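Local coordinates for SusD homolog (Bacteroides thetaiotaomicron VPI-5482, PDB 3FDH), which probably binds glycans at the cell surface as the lipoprotein partner of an outer-membrane sugar-uptake system, as SusD does, at residues 45-50 with 61-66; 51-56 with 308-313. One frame throughout, in Å; residues are numbered along the deposited sequence.

Interaction 1 of 2, residues 45-50 with 61-66; sequences ASSYIE and YAEVRE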
loop_
_atom_site.group_PDB
_atom_site.type_symbol
_atom_site.label_atom_id
_atom_site.label_comp_id
_atom_site.label_asym_id
_atom_site.label_seq_id
_atom_site.Cartn_x
_atom_site.Cartn_y
_atom_site.Cartn_z
ATOM N N ALA A 45 4.924 7.524 1.201
ATOM C CA ALA A 45 5.536 6.380 0.523
ATOM C C ALA A 45 5.702 6.632 -0.966
ATOM O O ALA A 45 6.712 6.281 -1.593
ATOM C CB ALA A 45 4.699 5.104 0.774
ATOM N N SER A 46 4.692 7.254 -1.546
ATOM C CA SER A 46 4.700 7.561 -2.979
ATOM C C SER A 46 5.935 8.336 -3.373
ATOM O O SER A 46 6.558 8.085 -4.404
ATOM C CB SER A 46 3.462 8.363 -3.395
ATOM O OG SER A 46 2.264 7.668 -3.186
ATOM N N SER A 47 6.306 9.261 -2.497
ATOM C CA SER A 47 7.497 10.065 -2.702
ATOM C C SER A 47 8.753 9.224 -2.408
ATOM O O SER A 47 9.687 9.167 -3.173
ATOM C CB SER A 47 7.519 11.282 -1.761
ATOM O OG SER A 47 8.788 11.886 -1.747
ATOM N N TYR A 48 8.755 8.523 -1.288
ATOM C CA TYR A 48 9.971 7.812 -0.903
ATOM C C TYR A 48 10.452 6.800 -1.953
ATOM O O TYR A 48 11.660 6.699 -2.198
ATOM C CB TYR A 48 9.857 7.185 0.474
ATOM C CG TYR A 48 9.542 8.118 1.601
ATOM C CD1 TYR A 48 9.907 9.452 1.558
ATOM C CD2 TYR A 48 9.003 7.630 2.786
ATOM C CE1 TYR A 48 9.683 10.272 2.633
ATOM C CE2 TYR A 48 8.765 8.451 3.853
ATOM C CZ TYR A 48 9.135 9.777 3.786
ATOM O OH TYR A 48 8.944 10.628 4.876
ATOM N N ILE A 49 9.530 6.066 -2.573
ATOM C CA ILE A 49 9.871 5.050 -3.595
ATOM C C ILE A 49 9.577 5.497 -5.017
ATOM O O ILE A 49 9.488 4.725 -5.966
ATOM C CB ILE A 49 9.387 3.616 -3.261
ATOM C CG1 ILE A 49 7.934 3.564 -2.830
ATOM C CG2 ILE A 49 10.269 3.102 -2.101
ATOM C CD1 ILE A 49 6.963 3.954 -3.857
ATOM N N GLU A 50 9.397 6.807 -5.104
ATOM C CA GLU A 50 9.402 7.520 -6.376
ATOM C C GLU A 50 8.341 7.203 -7.399
ATOM O O GLU A 50 8.566 7.278 -8.614
ATOM C CB GLU A 50 10.814 7.488 -6.979
ATOM C CG GLU A 50 11.880 8.132 -6.059
ATOM C CD GLU A 50 13.265 8.208 -6.652
ATOM O OE1 GLU A 50 13.468 7.889 -7.834
ATOM O OE2 GLU A 50 14.186 8.571 -5.894
ATOM N N TYR A 61 9.084 19.064 1.277
ATOM C CA TYR A 61 10.151 18.929 2.317
ATOM C C TYR A 61 10.512 17.461 2.571
ATOM O O TYR A 61 11.650 17.102 2.921
ATOM C CB TYR A 61 9.842 19.734 3.589
ATOM C CG TYR A 61 9.906 21.228 3.247
ATOM C CD1 TYR A 61 11.120 21.823 2.928
ATOM C CD2 TYR A 61 8.763 21.988 3.148
ATOM C CE1 TYR A 61 11.198 23.168 2.544
ATOM C CE2 TYR A 61 8.817 23.326 2.762
ATOM C CZ TYR A 61 10.034 23.909 2.450
ATOM O OH TYR A 61 10.066 25.241 2.082
ATOM N N ALA A 62 9.543 16.610 2.326
ATOM C CA ALA A 62 9.760 15.152 2.403
ATOM C C ALA A 62 10.611 14.750 1.194
ATOM O O ALA A 62 11.575 13.998 1.288
ATOM C CB ALA A 62 8.423 14.365 2.425
ATOM N N GLU A 63 10.253 15.285 0.036
ATOM C CA GLU A 63 10.961 14.973 -1.185
ATOM C C GLU A 63 12.457 15.321 -1.147
ATOM O O GLU A 63 13.308 14.571 -1.630
ATOM C CB GLU A 63 10.278 15.711 -2.352
ATOM C CG GLU A 63 10.823 15.322 -3.761
ATOM C CD GLU A 63 10.536 13.871 -4.155
ATOM O OE1 GLU A 63 9.405 13.370 -3.892
ATOM O OE2 GLU A 63 11.426 13.263 -4.800
ATOM N N VAL A 64 12.769 16.472 -0.567
ATOM C CA VAL A 64 14.143 16.976 -0.541
ATOM C C VAL A 64 14.811 16.563 0.736
ATOM O O VAL A 64 15.925 16.900 1.033
ATOM C CB VAL A 64 14.234 18.494 -0.787
ATOM C CG1 VAL A 64 13.738 18.818 -2.214
ATOM C CG2 VAL A 64 13.528 19.334 0.352
ATOM N N ARG A 65 14.054 15.825 1.511
ATOM C CA ARG A 65 14.511 15.276 2.800
ATOM C C ARG A 65 14.980 16.315 3.763
ATOM O O ARG A 65 16.039 16.152 4.385
ATOM C CB ARG A 65 15.633 14.270 2.591
ATOM C CG ARG A 65 15.321 13.156 1.652
ATOM C CD ARG A 65 14.194 12.251 2.096
ATOM N NE ARG A 65 14.253 11.103 1.221
ATOM C CZ ARG A 65 13.463 10.873 0.184
ATOM N NH1 ARG A 65 12.400 11.629 -0.070
ATOM N NH2 ARG A 65 13.705 9.820 -0.558
ATOM N N GLU A 66 14.221 17.396 3.890
ATOM C CA GLU A 66 14.558 18.434 4.864
ATOM C C GLU A 66 13.605 18.407 6.062
ATOM O O GLU A 66 12.498 18.931 6.012
ATOM C CB GLU A 66 14.651 19.805 4.168
ATOM C CG GLU A 66 15.663 19.741 2.977
ATOM C CD GLU A 66 15.754 20.995 2.069
ATOM O OE1 GLU A 66 15.036 21.998 2.294
ATOM O OE2 GLU A 66 16.574 20.949 1.104
HETATM O O HOH W 1 11.811 11.077 -3.030
HETATM O O HOH W 2 13.670 8.134 -3.159
#

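Interaction 2 of 2, residues 51-56 with 308-313; sequences YEVGVD and GSPDQS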
loop_
_atom_site.group_PDB
_atom_site.type_symbol
_atom_site.label_atom_id
_atom_site.label_comp_id
_atom_site.label_asym_id
_atom_site.label_seq_id
_atom_site.Cartn_x
_atom_site.Cartn_y
_atom_site.Cartn_z
ATOM N N TYR A 51 7.158 6.906 -6.885
ATOM C CA TYR A 51 5.948 6.779 -7.747
ATOM C C TYR A 51 5.455 8.178 -8.167
ATOM O O TYR A 51 4.804 8.397 -9.222
ATOM C CB TYR A 51 4.835 6.141 -6.959
ATOM C CG TYR A 51 4.841 4.636 -6.906
ATOM C CD1 TYR A 51 5.499 3.872 -7.894
ATOM C CD2 TYR A 51 4.114 3.958 -5.917
ATOM C CE1 TYR A 51 5.446 2.475 -7.874
ATOM C CE2 TYR A 51 4.057 2.582 -5.888
ATOM C CZ TYR A 51 4.680 1.835 -6.870
ATOM O OH TYR A 51 4.607 0.455 -6.800
ATOM N N GLU A 52 5.763 9.107 -7.273
ATOM C CA GLU A 52 5.434 10.527 -7.379
ATOM C C GLU A 52 6.501 11.358 -6.778
ATOM O O GLU A 52 7.310 10.868 -5.976
ATOM C CB GLU A 52 4.081 10.867 -6.700
ATOM C CG GLU A 52 2.870 10.026 -7.143
ATOM C CD GLU A 52 2.391 10.198 -8.564
ATOM O OE1 GLU A 52 2.753 11.197 -9.227
ATOM O OE2 GLU A 52 1.577 9.338 -9.005
ATOM N N VAL A 53 6.434 12.639 -7.119
ATOM C CA VAL A 53 7.357 13.637 -6.576
ATOM C C VAL A 53 6.597 14.642 -5.746
ATOM O O VAL A 53 5.575 15.186 -6.150
ATOM C CB VAL A 53 8.163 14.357 -7.696
ATOM C CG1 VAL A 53 9.174 15.328 -7.105
ATOM C CG2 VAL A 53 8.887 13.331 -8.575
ATOM N N GLY A 54 7.052 14.848 -4.516
ATOM C CA GLY A 54 6.450 15.877 -3.676
ATOM C C GLY A 54 6.960 17.220 -4.167
ATOM O O GLY A 54 8.165 17.466 -4.178
ATOM N N VAL A 55 6.031 18.095 -4.538
ATOM C CA VAL A 55 6.376 19.378 -5.205
ATOM C C VAL A 55 5.954 20.637 -4.420
ATOM O O VAL A 55 6.359 21.750 -4.731
ATOM C CB VAL A 55 5.820 19.422 -6.687
ATOM C CG1 VAL A 55 6.534 18.356 -7.605
ATOM C CG2 VAL A 55 4.266 19.288 -6.728
ATOM N N ASP A 56 5.140 20.446 -3.399
ATOM C CA ASP A 56 4.702 21.568 -2.579
ATOM C C ASP A 56 4.539 21.245 -1.093
ATOM O O ASP A 56 4.182 20.137 -0.705
ATOM C CB ASP A 56 3.379 22.131 -3.118
ATOM C CG ASP A 56 3.034 23.472 -2.493
ATOM O OD1 ASP A 56 3.804 24.429 -2.662
ATOM O OD2 ASP A 56 1.995 23.564 -1.825
ATOM N N GLY A 308 13.726 14.163 -5.967
ATOM C CA GLY A 308 14.619 14.728 -4.967
ATOM C C GLY A 308 15.081 16.163 -5.140
ATOM O O GLY A 308 15.793 16.679 -4.277
ATOM N N SER A 309 14.693 16.824 -6.226
ATOM C CA SER A 309 15.150 18.190 -6.485
ATOM C C SER A 309 14.182 19.096 -7.282
ATOM O O SER A 309 14.626 19.954 -8.038
ATOM C CB SER A 309 16.523 18.141 -7.206
ATOM O OG SER A 309 16.384 17.691 -8.550
ATOM N N PRO A 310 12.850 18.932 -7.109
ATOM C CA PRO A 310 12.029 19.900 -7.827
ATOM C C PRO A 310 12.052 21.300 -7.251
ATOM O O PRO A 310 12.437 21.539 -6.112
ATOM C CB PRO A 310 10.610 19.387 -7.586
ATOM C CG PRO A 310 10.692 18.850 -6.201
ATOM C CD PRO A 310 12.070 18.182 -6.129
ATOM N N ASP A 311 11.631 22.223 -8.074
ATOM C CA ASP A 311 11.316 23.572 -7.615
ATOM C C ASP A 311 9.958 23.423 -6.923
ATOM O O ASP A 311 9.126 22.610 -7.339
ATOM C CB ASP A 311 11.182 24.538 -8.787
ATOM C CG ASP A 311 12.504 24.828 -9.462
ATOM O OD1 ASP A 311 13.562 24.733 -8.787
ATOM O OD2 ASP A 311 12.457 25.203 -10.654
ATOM N N GLN A 312 9.740 24.182 -5.860
ATOM C CA GLN A 312 8.503 24.073 -5.110
ATOM C C GLN A 312 7.390 24.848 -5.827
ATOM O O GLN A 312 7.480 26.064 -6.055
ATOM C CB GLN A 312 8.739 24.554 -3.689
ATOM C CG GLN A 312 7.606 24.187 -2.786
ATOM C CD GLN A 312 7.837 24.631 -1.372
ATOM O OE1 GLN A 312 7.000 24.376 -0.496
ATOM N NE2 GLN A 312 8.964 25.312 -1.129
ATOM N N SER A 313 6.352 24.134 -6.232
ATOM C CA SER A 313 5.294 24.718 -7.026
ATOM C C SER A 313 4.159 23.721 -7.231
ATOM O O SER A 313 4.395 22.520 -7.395
ATOM C CB SER A 313 5.871 25.090 -8.395
ATOM O OG SER A 313 4.879 25.546 -9.312
#

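Interaction 1 of 2, residues 45-50 with 61-66
Ser-47 holds its OG anti to the backbone N (chi1 167°), facing helix 57-63, and Glu-63, whose CG is likewise anti to its backbone N, folds back at chi2 (66°) to bring its carboxylate to that hydroxyl. The hydroxyl donates to Glu-63 OE1 over 2.7 Å from Ser-47 OG, coming from well above the carboxylate plane. A small side chain suits this place, since the CA atoms of Ser-47 and Glu-63 lie 6.2 Å apart. OE1 also accepts from the backbone N of Gly-54, and OE2 from that of Gly-308, so the buried carboxylate is well supplied with donors.

Arg-65 curls back over its own helix end. Its NH1 donates to Ala-62 O at 2.9 Å in the guanidinium plane, while Arg-65 N reaches the same oxygen from the opposite face. Tyr-48 CD1 stands over one guanidinium face, 3.7 Å from Arg-65 NH1, with ring and guanidinium planes 79° apart; this is an upright ring edge, not a stack. Beside it, Tyr-48 CE1 packs on Ala-62 CB at 4.3 Å. A water accepts from Arg-65 NH1 and is bonded to Ser-47 O and Glu-63 OE2, so it bridges the carboxylate and the guanidinium. Both helices terminate here in Schellman motifs, with Glu-50 and Arg-65 at positive phi: a pair of helix C-termini joined by buried polar side chains.

Interaction 2 of 2, residues 51-56 with 308-313
The end of strand 52-54 and the residues just after it pack on the loop between strands 292-293 and 319-320, through Val-53 to Asp-56 and Pro-310 to Ser-313. Val-53 and Pro-310 reach toward each other tip to tip: the valine's CG1, anti to the backbone N (chi1 -177°), comes within 3.9 Å of Pro-310 CG. The proline ring also lies against the backbone, its CG 3.5 Å from Gly-54 O, a carbonyl buried here with no hydrogen-bond partner in the model. A compact apolar ring suits this spot, where it also rests on Tyr-60 and Glu-63 of helix 57-63. Val-55 adds CG1 to the same apolar patch, 4.2 Å from Pro-310 CB.

Strand 52-54 pairs with strand 261-263 in a two-stranded antiparallel sheet, and the loop adds no regular third strand: a single backbone bond joins the two segments, from Ser-313 N to Val-55 O at 2.8 Å. It is moderately bent, with 152° at the hydrogen. The same oxygen receives a CA-H...O contact from Gln-312 CA at 3.2 Å, so two consecutive residues of the loop converge on it.

Farther out, Asp-56 and Gln-312 cross at about a right angle, with Asp-56 OD1 3.8 Å from Gln-312 CG. The extended glutamine is long enough for its OE1 to accept from the backbone N of Asn-57, at the start of helix 57-63. Ser-313 OG turns back to its own loop, accepting from the backbone N atoms of Ser-315 and Lys-316.

How the interactions relate
Interactions 1 and 2 lie side by side, their centres about 8 Å apart, and their segments alternate along the chain: helix 40-48, strand 52-54 and helix 57-63 follow one another, and loop 308-313 comes from far along the chain, 252 residues on from Asp-56. Glu-63 is one direct tie. Its OE2 lies 2.7 Å from Gly-308 N, a probable hydrogen bond, and its OE1 packs 3.4 Å from Val-53 CA, so the carboxylate that joins the two helix ends also meets both segments of interaction 2. Another tie is the probable bond between Ser-46 O and Tyr-51 N, 2.8 Å, which passes from the end of helix 40-48 into the segment leading to the strand.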